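Local atomic coordinates of putative transcriptional regulator, IclR family (Arthrobacter aurescens, PDB entry 3OBF), a protein that probably acts as a DNA-binding transcription factor of the IclR family, seen here as its C-terminal, GAF-like regulatory domain without the DNA-binding part. Residues Q65-V76 and Y98-M106; T17-L26 and E38-V46. All coordinates share one frame; numbering follows the deposited sequence.

Contact 1 of 2, residues Q65-V76 and Y98-M106; sequences QVFLASENEDRV and YLLRLKESM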
loop_
_atom_site.group_PDB
_atom_site.type_symbol
_atom_site.label_atom_id
_atom_site.label_comp_id
_atom_site.label_asym_id
_atom_site.label_seq_id
_atom_site.Cartn_x
_atom_site.Cartn_y
_atom_site.Cartn_z
ATOM N N GLN A 65 0.093 6.028 0.717
ATOM C CA GLN A 65 0.438 6.400 2.101
ATOM C C GLN A 65 1.758 5.763 2.515
ATOM O O GLN A 65 2.643 6.447 3.073
ATOM C CB GLN A 65 -0.643 5.967 3.090
ATOM C CG GLN A 65 -1.947 6.798 3.046
ATOM C CD GLN A 65 -3.017 6.245 3.994
ATOM O OE1 GLN A 65 -2.828 6.220 5.226
ATOM N NE2 GLN A 65 -4.139 5.792 3.429
ATOM N N VAL A 66 1.885 4.458 2.248
ATOM C CA VAL A 66 3.093 3.688 2.611
ATOM C C VAL A 66 4.352 4.328 1.992
ATOM O O VAL A 66 5.338 4.598 2.696
ATOM C CB VAL A 66 2.929 2.237 2.151
ATOM C CG1 VAL A 66 4.230 1.479 2.203
ATOM C CG2 VAL A 66 1.893 1.572 2.990
ATOM N N PHE A 67 4.315 4.585 0.686
ATOM C CA PHE A 67 5.460 5.214 0.056
ATOM C C PHE A 67 5.750 6.641 0.538
ATOM O O PHE A 67 6.901 7.024 0.699
ATOM C CB PHE A 67 5.345 5.181 -1.475
ATOM C CG PHE A 67 5.434 3.814 -2.038
ATOM C CD1 PHE A 67 6.566 3.024 -1.808
ATOM C CD2 PHE A 67 4.390 3.295 -2.790
ATOM C CE1 PHE A 67 6.662 1.728 -2.321
ATOM C CE2 PHE A 67 4.484 1.984 -3.322
ATOM C CZ PHE A 67 5.632 1.211 -3.093
ATOM N N LEU A 68 4.725 7.442 0.756
ATOM C CA LEU A 68 4.972 8.794 1.236
ATOM C C LEU A 68 5.578 8.814 2.661
ATOM O O LEU A 68 6.278 9.760 3.028
ATOM C CB LEU A 68 3.698 9.627 1.127
ATOM C CG LEU A 68 3.239 9.977 -0.301
ATOM C CD1 LEU A 68 1.962 10.803 -0.253
ATOM C CD2 LEU A 68 4.286 10.757 -1.038
ATOM N N ALA A 69 5.323 7.772 3.453
ATOM C CA ALA A 69 6.025 7.595 4.731
ATOM C C ALA A 69 7.542 7.479 4.561
ATOM O O ALA A 69 8.301 7.824 5.465
ATOM C CB ALA A 69 5.464 6.396 5.517
ATOM N N SER A 70 7.991 7.036 3.390
ATOM C CA SER A 70 9.431 6.946 3.123
ATOM C C SER A 70 10.043 8.265 2.649
ATOM O O SER A 70 11.270 8.375 2.598
ATOM C CB SER A 70 9.747 5.866 2.079
ATOM O OG SER A 70 9.449 6.340 0.770
ATOM N N GLU A 71 9.209 9.247 2.296
ATOM C CA GLU A 71 9.697 10.549 1.840
ATOM C C GLU A 71 9.972 11.529 2.997
ATOM O O GLU A 71 9.485 11.398 4.118
ATOM C CB GLU A 71 8.708 11.205 0.851
ATOM C CG GLU A 71 8.420 10.412 -0.443
ATOM C CD GLU A 71 9.571 10.422 -1.477
ATOM O OE1 GLU A 71 10.597 11.117 -1.270
ATOM O OE2 GLU A 71 9.441 9.735 -2.520
ATOM N N ASN A 72 10.769 12.526 2.698
ATOM C CA ASN A 72 10.948 13.630 3.588
ATOM C C ASN A 72 9.600 14.413 3.684
ATOM O O ASN A 72 8.860 14.505 2.695
ATOM C CB ASN A 72 12.090 14.468 2.991
ATOM C CG ASN A 72 12.304 15.716 3.703
ATOM O OD1 ASN A 72 11.598 16.692 3.458
ATOM N ND2 ASN A 72 13.294 15.739 4.586
ATOM N N GLU A 73 9.275 14.914 4.885
ATOM C CA GLU A 73 8.036 15.687 5.134
ATOM C C GLU A 73 7.804 16.765 4.097
ATOM O O GLU A 73 6.716 16.892 3.553
ATOM C CB GLU A 73 8.034 16.335 6.526
ATOM C CG GLU A 73 7.296 15.497 7.587
ATOM C CD GLU A 73 7.209 16.144 8.982
ATOM O OE1 GLU A 73 7.041 15.366 9.962
ATOM O OE2 GLU A 73 7.311 17.398 9.105
ATOM N N ASP A 74 8.853 17.518 3.807
ATOM C CA ASP A 74 8.765 18.639 2.874
ATOM C C ASP A 74 8.466 18.188 1.466
ATOM O O ASP A 74 7.755 18.861 0.756
ATOM C CB ASP A 74 10.052 19.466 2.954
ATOM C CG ASP A 74 10.519 19.649 4.407
ATOM O OD1 ASP A 74 10.111 20.660 5.045
ATOM O OD2 ASP A 74 11.227 18.729 4.932
ATOM N N ARG A 75 8.999 17.039 1.074
ATOM C CA ARG A 75 8.663 16.418 -0.192
ATOM C C ARG A 75 7.172 16.017 -0.222
ATOM O O ARG A 75 6.490 16.164 -1.242
ATOM C CB ARG A 75 9.575 15.204 -0.453
ATOM C CG ARG A 75 9.268 14.379 -1.759
ATOM C CD ARG A 75 9.307 15.211 -3.068
ATOM N NE ARG A 75 9.212 14.314 -4.228
ATOM C CZ ARG A 75 8.871 14.685 -5.464
ATOM N NH1 ARG A 75 8.579 15.950 -5.713
ATOM N NH2 ARG A 75 8.795 13.778 -6.456
ATOM N N VAL A 76 6.671 15.498 0.889
ATOM C CA VAL A 76 5.255 15.170 0.960
ATOM C C VAL A 76 4.437 16.463 0.786
ATOM O O VAL A 76 3.499 16.511 -0.038
ATOM C CB VAL A 76 4.913 14.367 2.234
ATOM C CG1 VAL A 76 3.411 14.160 2.376
ATOM C CG2 VAL A 76 5.642 13.004 2.243
ATOM N N TYR A 98 -2.433 14.504 7.731
ATOM C CA TYR A 98 -2.034 13.472 6.776
ATOM C C TYR A 98 -0.652 12.932 7.116
ATOM O O TYR A 98 -0.420 11.737 7.057
ATOM C CB TYR A 98 -2.077 13.983 5.333
ATOM C CG TYR A 98 -1.691 12.910 4.337
ATOM C CD1 TYR A 98 -2.616 11.941 3.918
ATOM C CD2 TYR A 98 -0.401 12.846 3.827
ATOM C CE1 TYR A 98 -2.257 10.954 3.010
ATOM C CE2 TYR A 98 -0.032 11.858 2.920
ATOM C CZ TYR A 98 -0.959 10.920 2.525
ATOM O OH TYR A 98 -0.584 9.973 1.622
ATOM N N LEU A 99 0.245 13.836 7.501
ATOM C CA LEU A 99 1.597 13.474 7.928
ATOM C C LEU A 99 1.592 12.590 9.176
ATOM O O LEU A 99 2.406 11.669 9.268
ATOM C CB LEU A 99 2.459 14.731 8.177
ATOM C CG LEU A 99 2.972 15.440 6.910
ATOM C CD1 LEU A 99 3.632 16.834 7.185
ATOM C CD2 LEU A 99 3.925 14.570 6.125
ATOM N N LEU A 100 0.698 12.886 10.124
ATOM C CA LEU A 100 0.536 12.066 11.332
ATOM C C LEU A 100 -0.028 10.714 10.949
ATOM O O LEU A 100 0.412 9.683 11.463
ATOM C CB LEU A 100 -0.380 12.752 12.356
ATOM C CG LEU A 100 -0.819 12.032 13.648
ATOM C CD1 LEU A 100 0.344 11.357 14.411
ATOM C CD2 LEU A 100 -1.548 12.978 14.594
ATOM N N ARG A 101 -0.976 10.721 10.015
ATOM C CA ARG A 101 -1.568 9.489 9.509
ATOM C C ARG A 101 -0.487 8.567 8.898
ATOM O O ARG A 101 -0.548 7.347 9.022
ATOM C CB ARG A 101 -2.674 9.827 8.519
ATOM C CG ARG A 101 -3.662 8.735 8.282
ATOM C CD ARG A 101 -4.341 8.935 6.924
ATOM N NE ARG A 101 -5.089 7.737 6.532
ATOM C CZ ARG A 101 -6.417 7.629 6.514
ATOM N NH1 ARG A 101 -7.185 8.656 6.860
ATOM N NH2 ARG A 101 -6.969 6.487 6.136
ATOM N N LEU A 102 0.515 9.172 8.273
ATOM C CA LEU A 102 1.663 8.449 7.750
ATOM C C LEU A 102 2.465 7.780 8.878
ATOM O O LEU A 102 2.699 6.564 8.851
ATOM C CB LEU A 102 2.550 9.372 6.885
ATOM C CG LEU A 102 1.922 9.976 5.620
ATOM C CD1 LEU A 102 2.992 10.610 4.785
ATOM C CD2 LEU A 102 1.111 8.926 4.792
ATOM N N LYS A 103 2.836 8.556 9.885
ATOM C CA LYS A 103 3.597 8.013 11.013
ATOM C C LYS A 103 2.823 6.901 11.718
ATOM O O LYS A 103 3.410 5.889 12.097
ATOM C CB LYS A 103 3.991 9.109 12.016
ATOM C CG LYS A 103 5.251 9.914 11.616
ATOM C CD LYS A 103 5.395 11.179 12.494
ATOM C CE LYS A 103 6.279 12.215 11.822
ATOM N NZ LYS A 103 5.684 13.558 11.996
ATOM N N GLU A 104 1.512 7.078 11.878
ATOM C CA GLU A 104 0.697 6.054 12.530
ATOM C C GLU A 104 0.698 4.745 11.752
ATOM O O GLU A 104 0.647 3.665 12.333
ATOM C CB GLU A 104 -0.719 6.563 12.787
ATOM C CG GLU A 104 -0.724 7.666 13.880
ATOM C CD GLU A 104 -2.101 8.209 14.197
ATOM O OE1 GLU A 104 -2.960 8.246 13.285
ATOM O OE2 GLU A 104 -2.328 8.589 15.371
ATOM N N SER A 105 0.791 4.841 10.435
ATOM C CA SER A 105 0.766 3.646 9.629
ATOM C C SER A 105 2.062 2.857 9.805
ATOM O O SER A 105 2.044 1.637 9.853
ATOM C CB SER A 105 0.476 3.988 8.172
ATOM O OG SER A 105 1.570 4.678 7.586
HETATM N N MSE A 106 3.178 3.564 9.950
HETATM C CA MSE A 106 4.477 2.928 10.176
HETATM C C MSE A 106 4.487 2.200 11.509
HETATM O O MSE A 106 4.981 1.074 11.607
HETATM C CB MSE A 106 5.611 3.962 10.123
HETATM C CG MSE A 106 5.921 4.506 8.721
HETATM SE SE MSE A 106 6.396 3.109 7.368
HETATM C CE MSE A 106 4.619 2.839 6.460
#
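R101 reaches Q65 with its NE, which donates to OE1 at 3.0 Å and 146°. The arginine chain runs extended from CG to NE, its CG anti to the backbone N, and brings the edge of the guanidinium to the amide. The two flat groups stand 77° apart, and NE lies above the carbonyl plane of Q65, not on a lone pair. Both groups are tied further: Q65 NE2 donates to the carbonyls of L60 and V112, and R101 NH2 to V112 O, with E116 as its salt-bridge mate. Were Q65 shortened to an alanine, R101 NE would probably lose this acceptor and L60 O its amide donor, while V112 O would keep only the bond from R101 of the two described. A second polar link is the salt bridge of K103 NZ with E73 OE1 at 3.0 Å, nearly head-on to the C-O bond; the other oxygen, OE2, pairs with R77.

Between these polar pairs, in the helical part of the GAF-like regulatory domain, the helical pieces 65-69 and 98-106 cross almost perpendicularly, at 93°, their axes 9.0 Å apart at closest approach. L102 acts as a knob in the hole formed by Q65, L68, A69 and V76; its CD2 comes 3.4 Å from Q65 O while CD1 lies against the L68 backbone. Y98 presents its ring edge to L68 CD1 and V76 CG1, and L68 CD1 also sits 3.3 Å from Y98 OH, which is hydrogen-bonded to A59 O. V76 CG1 and E73 CG both lean on L99 CD2, each at 3.8 Å. One helical turn on from L102, the selenomethionine chain of M106 bends at chi2 and chi3, and its CG, SE and CE all rest on the methyl of A69.

Contact 2 of 2, residues T17-L26 and E38-V46; sequences TERTGETSAL and EQIPSRHQV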
loop_
_atom_site.group_PDB
_atom_site.type_symbol
_atom_site.label_atom_id
_atom_site.label_comp_id
_atom_site.label_asym_id
_atom_site.label_seq_id
_atom_site.Cartn_x
_atom_site.Cartn_y
_atom_site.Cartn_z
ATOM N N THR A 17 -3.374 -14.378 -1.135
ATOM C CA THR A 17 -4.669 -14.424 -1.776
ATOM C C THR A 17 -5.446 -15.714 -1.450
ATOM O O THR A 17 -6.664 -15.676 -1.286
ATOM C CB THR A 17 -4.541 -14.152 -3.290
ATOM O OG1 THR A 17 -4.289 -12.766 -3.469
ATOM C CG2 THR A 17 -5.835 -14.506 -4.056
ATOM N N GLU A 18 -4.765 -16.846 -1.316
ATOM C CA GLU A 18 -5.488 -18.044 -0.874
ATOM C C GLU A 18 -5.978 -17.971 0.579
ATOM O O GLU A 18 -6.986 -18.586 0.903
ATOM C CB GLU A 18 -4.739 -19.365 -1.151
ATOM C CG GLU A 18 -3.239 -19.320 -0.889
ATOM C CD GLU A 18 -2.435 -20.461 -1.547
ATOM O OE1 GLU A 18 -2.794 -20.925 -2.673
ATOM O OE2 GLU A 18 -1.413 -20.877 -0.924
ATOM N N ARG A 19 -5.292 -17.195 1.425
ATOM C CA ARG A 19 -5.672 -17.032 2.835
ATOM C C ARG A 19 -6.730 -15.903 3.072
ATOM O O ARG A 19 -7.475 -15.910 4.054
ATOM C CB ARG A 19 -4.416 -16.746 3.662
ATOM C CG ARG A 19 -3.329 -17.841 3.595
ATOM C CD ARG A 19 -3.968 -19.149 3.895
ATOM N NE ARG A 19 -3.034 -20.228 4.200
ATOM C CZ ARG A 19 -3.312 -21.238 5.024
ATOM N NH1 ARG A 19 -2.406 -22.191 5.245
ATOM N NH2 ARG A 19 -4.485 -21.290 5.649
ATOM N N THR A 20 -6.787 -14.927 2.189
ATOM C CA THR A 20 -7.686 -13.801 2.405
ATOM C C THR A 20 -8.876 -13.902 1.493
ATOM O O THR A 20 -9.920 -13.324 1.764
ATOM C CB THR A 20 -6.998 -12.456 2.108
ATOM O OG1 THR A 20 -6.619 -12.437 0.730
ATOM C CG2 THR A 20 -5.771 -12.262 2.996
ATOM N N GLY A 21 -8.695 -14.592 0.373
ATOM C CA GLY A 21 -9.722 -14.617 -0.661
ATOM C C GLY A 21 -9.767 -13.324 -1.437
ATOM O O GLY A 21 -10.655 -13.132 -2.268
ATOM N N GLU A 22 -8.799 -12.438 -1.205
ATOM C CA GLU A 22 -8.781 -11.143 -1.881
ATOM C C GLU A 22 -7.549 -10.997 -2.786
ATOM O O GLU A 22 -6.579 -11.726 -2.638
ATOM C CB GLU A 22 -8.828 -10.015 -0.846
ATOM C CG GLU A 22 -10.053 -10.037 0.093
ATOM C CD GLU A 22 -11.375 -9.665 -0.596
ATOM O OE1 GLU A 22 -11.370 -9.269 -1.778
ATOM O OE2 GLU A 22 -12.437 -9.739 0.057
ATOM N N THR A 23 -7.622 -10.073 -3.739
ATOM C CA THR A 23 -6.451 -9.698 -4.552
ATOM C C THR A 23 -5.245 -9.291 -3.662
ATOM O O THR A 23 -5.446 -8.633 -2.648
ATOM C CB THR A 23 -6.849 -8.539 -5.459
ATOM O OG1 THR A 23 -7.927 -8.979 -6.277
ATOM C CG2 THR A 23 -5.677 -8.037 -6.331
ATOM N N SER A 24 -4.027 -9.728 -4.028
ATOM C CA SER A 24 -2.742 -9.291 -3.407
ATOM C C SER A 24 -1.910 -8.659 -4.524
ATOM O O SER A 24 -1.929 -9.154 -5.646
ATOM C CB SER A 24 -1.908 -10.468 -2.928
ATOM O OG SER A 24 -2.695 -11.305 -2.149
ATOM N N ALA A 25 -1.166 -7.602 -4.218
ATOM C CA ALA A 25 -0.411 -6.899 -5.243
ATOM C C ALA A 25 0.889 -6.391 -4.684
ATOM O O ALA A 25 0.956 -6.013 -3.522
ATOM C CB ALA A 25 -1.213 -5.734 -5.786
ATOM N N LEU A 26 1.917 -6.373 -5.524
ATOM C CA LEU A 26 3.159 -5.762 -5.192
ATOM C C LEU A 26 3.194 -4.407 -5.918
ATOM O O LEU A 26 3.056 -4.337 -7.150
ATOM C CB LEU A 26 4.336 -6.646 -5.643
ATOM C CG LEU A 26 5.754 -6.128 -5.286
ATOM C CD1 LEU A 26 6.036 -6.326 -3.781
ATOM C CD2 LEU A 26 6.864 -6.812 -6.107
ATOM N N GLU A 38 2.928 -6.609 -9.909
ATOM C CA GLU A 38 2.673 -8.031 -9.760
ATOM C C GLU A 38 1.436 -8.200 -8.884
ATOM O O GLU A 38 1.336 -7.577 -7.822
ATOM C CB GLU A 38 3.871 -8.730 -9.105
ATOM C CG GLU A 38 3.908 -10.238 -9.302
ATOM C CD GLU A 38 5.295 -10.807 -8.984
ATOM O OE1 GLU A 38 5.926 -11.330 -9.930
ATOM O OE2 GLU A 38 5.754 -10.716 -7.808
ATOM N N GLN A 39 0.499 -9.041 -9.314
ATOM C CA GLN A 39 -0.720 -9.245 -8.548
ATOM C C GLN A 39 -1.378 -10.617 -8.773
ATOM O O GLN A 39 -1.179 -11.254 -9.814
ATOM C CB GLN A 39 -1.707 -8.085 -8.812
ATOM C CG GLN A 39 -2.353 -8.107 -10.200
ATOM C CD GLN A 39 -3.748 -8.708 -10.169
ATOM O OE1 GLN A 39 -3.924 -9.869 -10.512
ATOM N NE2 GLN A 39 -4.746 -7.918 -9.743
ATOM N N ILE A 40 -2.144 -11.060 -7.778
ATOM C CA ILE A 40 -2.917 -12.303 -7.834
ATOM C C ILE A 40 -4.363 -11.883 -7.680
ATOM O O ILE A 40 -4.692 -11.195 -6.733
ATOM C CB ILE A 40 -2.626 -13.226 -6.640
ATOM C CG1 ILE A 40 -1.127 -13.331 -6.338
ATOM C CG2 ILE A 40 -3.321 -14.661 -6.842
ATOM C CD1 ILE A 40 -0.376 -14.129 -7.389
ATOM N N PRO A 41 -5.255 -12.305 -8.578
ATOM C CA PRO A 41 -6.643 -11.825 -8.400
ATOM C C PRO A 41 -7.425 -12.582 -7.293
ATOM O O PRO A 41 -7.161 -13.769 -7.045
ATOM C CB PRO A 41 -7.292 -12.091 -9.781
ATOM C CG PRO A 41 -6.574 -13.371 -10.277
ATOM C CD PRO A 41 -5.076 -13.082 -9.820
ATOM N N SER A 42 -8.356 -11.877 -6.640
ATOM C CA SER A 42 -9.359 -12.472 -5.765
ATOM C C SER A 42 -10.048 -13.658 -6.459
ATOM O O SER A 42 -10.287 -13.616 -7.665
ATOM C CB SER A 42 -10.419 -11.418 -5.429
ATOM O OG SER A 42 -11.469 -11.970 -4.657
ATOM N N ARG A 43 -10.367 -14.706 -5.702
ATOM C CA ARG A 43 -11.096 -15.869 -6.251
ATOM C C ARG A 43 -12.554 -15.495 -6.518
ATOM O O ARG A 43 -13.308 -16.273 -7.085
ATOM C CB ARG A 43 -11.067 -17.071 -5.293
ATOM C CG ARG A 43 -11.826 -16.800 -4.008
ATOM C CD ARG A 43 -11.810 -17.957 -3.037
ATOM N NE ARG A 43 -12.555 -17.592 -1.840
ATOM C CZ ARG A 43 -13.883 -17.664 -1.738
ATOM N NH1 ARG A 43 -14.619 -18.126 -2.758
ATOM N NH2 ARG A 43 -14.478 -17.284 -0.615
ATOM N N HIS A 44 -12.958 -14.318 -6.065
ATOM C CA HIS A 44 -14.279 -13.826 -6.399
ATOM C C HIS A 44 -14.293 -12.327 -6.578
ATOM O O HIS A 44 -15.037 -11.625 -5.885
ATOM C CB HIS A 44 -15.369 -14.320 -5.416
ATOM C CG HIS A 44 -15.126 -14.009 -3.962
ATOM N ND1 HIS A 44 -13.905 -13.625 -3.453
ATOM C CD2 HIS A 44 -15.957 -14.096 -2.897
ATOM C CE1 HIS A 44 -13.997 -13.460 -2.147
ATOM N NE2 HIS A 44 -15.235 -13.738 -1.786
ATOM N N GLN A 45 -13.473 -11.824 -7.504
ATOM C CA GLN A 45 -13.491 -10.383 -7.781
ATOM C C GLN A 45 -14.736 -9.996 -8.564
ATOM O O GLN A 45 -15.268 -10.780 -9.362
ATOM C CB GLN A 45 -12.228 -9.873 -8.477
ATOM C CG GLN A 45 -11.543 -10.821 -9.414
ATOM C CD GLN A 45 -10.598 -10.099 -10.355
ATOM O OE1 GLN A 45 -9.813 -9.242 -9.947
ATOM N NE2 GLN A 45 -10.678 -10.438 -11.632
ATOM N N VAL A 46 -15.237 -8.803 -8.288
ATOM C CA VAL A 46 -16.293 -8.261 -9.110
ATOM C C VAL A 46 -15.601 -7.269 -10.035
ATOM O O VAL A 46 -15.266 -7.614 -11.168
ATOM C CB VAL A 46 -17.483 -7.708 -8.280
ATOM C CG1 VAL A 46 -18.218 -8.864 -7.656
ATOM C CG2 VAL A 46 -17.018 -6.732 -7.196
HETATM O O HOH W 1 -8.625 -16.118 -3.279
HETATM O O HOH W 2 -9.635 -7.695 -7.507
#
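T17, in the last turn of helix 3-20, lays its CG2 against P41 O and the CG2 of I40, while its OG1 donates within the segment to E22 O at 2.6 Å. The helix ends at G21, whose positive phi lets the chain swing over to the 38-46 segment. G21 O takes a hydrogen bond from S42 OG at 2.8 Å, the donor tilted 16° from the carbonyl plane, and also lies at the edge of the H44 ring. S42 OG is placed for this with chi1 at 176°, anti to its backbone N, where it also accepts from H44 N in an ST turn and from H44 ND1. E22 starts away from the other segment, but its bent chain brings the carboxylate back near S42 OG, and its OE1 makes a salt bridge with R147. T23 OG1 accepts from S42 N at 3.0 Å and 155°, and one water joins it to Q45 OE1; T23 CG2 touches Q39 NE2, which donates to A50 O.

From S24 the segments become the antiparallel hairpin of strands 24-29 and 34-40. S24 and I40 form a hydrogen-bonded pair with both backbone bonds made. A25 and Q39 are the non-hydrogen-bonded pair that follows, A25 CB 3.9 Å from Q39 CB, and L26 N donates to E38 O at 2.7 Å. S24, I40, L26 and E38 share one face, where all but L26 touch helix 3-20.

The regular ladder thus holds the hairpin, whereas beyond I40 hydroxyls take over: S42 OG ties the loop to G21 just after the helix, T23 OG1 to the linker into strand 24-29.

The two contacts lie on opposite sides of the chain's centre, about 26 Å apart between centres, and come no nearer than about 7 Å at their closest atoms. Each is partly buried, neither wholly core nor wholly surface. Contact 1 packs helix against helix around L102, with the buried amide of Q65 taking a large share and the E73-K103 salt bridge toward the outside. Contact 2 lies in the sheet itself and at the end of the helix that leads into it, so backbone bonds and small hydroxyls do most of the binding. Contact 1 sits beside other strands of that sheet: M106 and V66 reach strand 121-129, while A25 and L26 belong to strand 24-29, which pairs with strand 135-144.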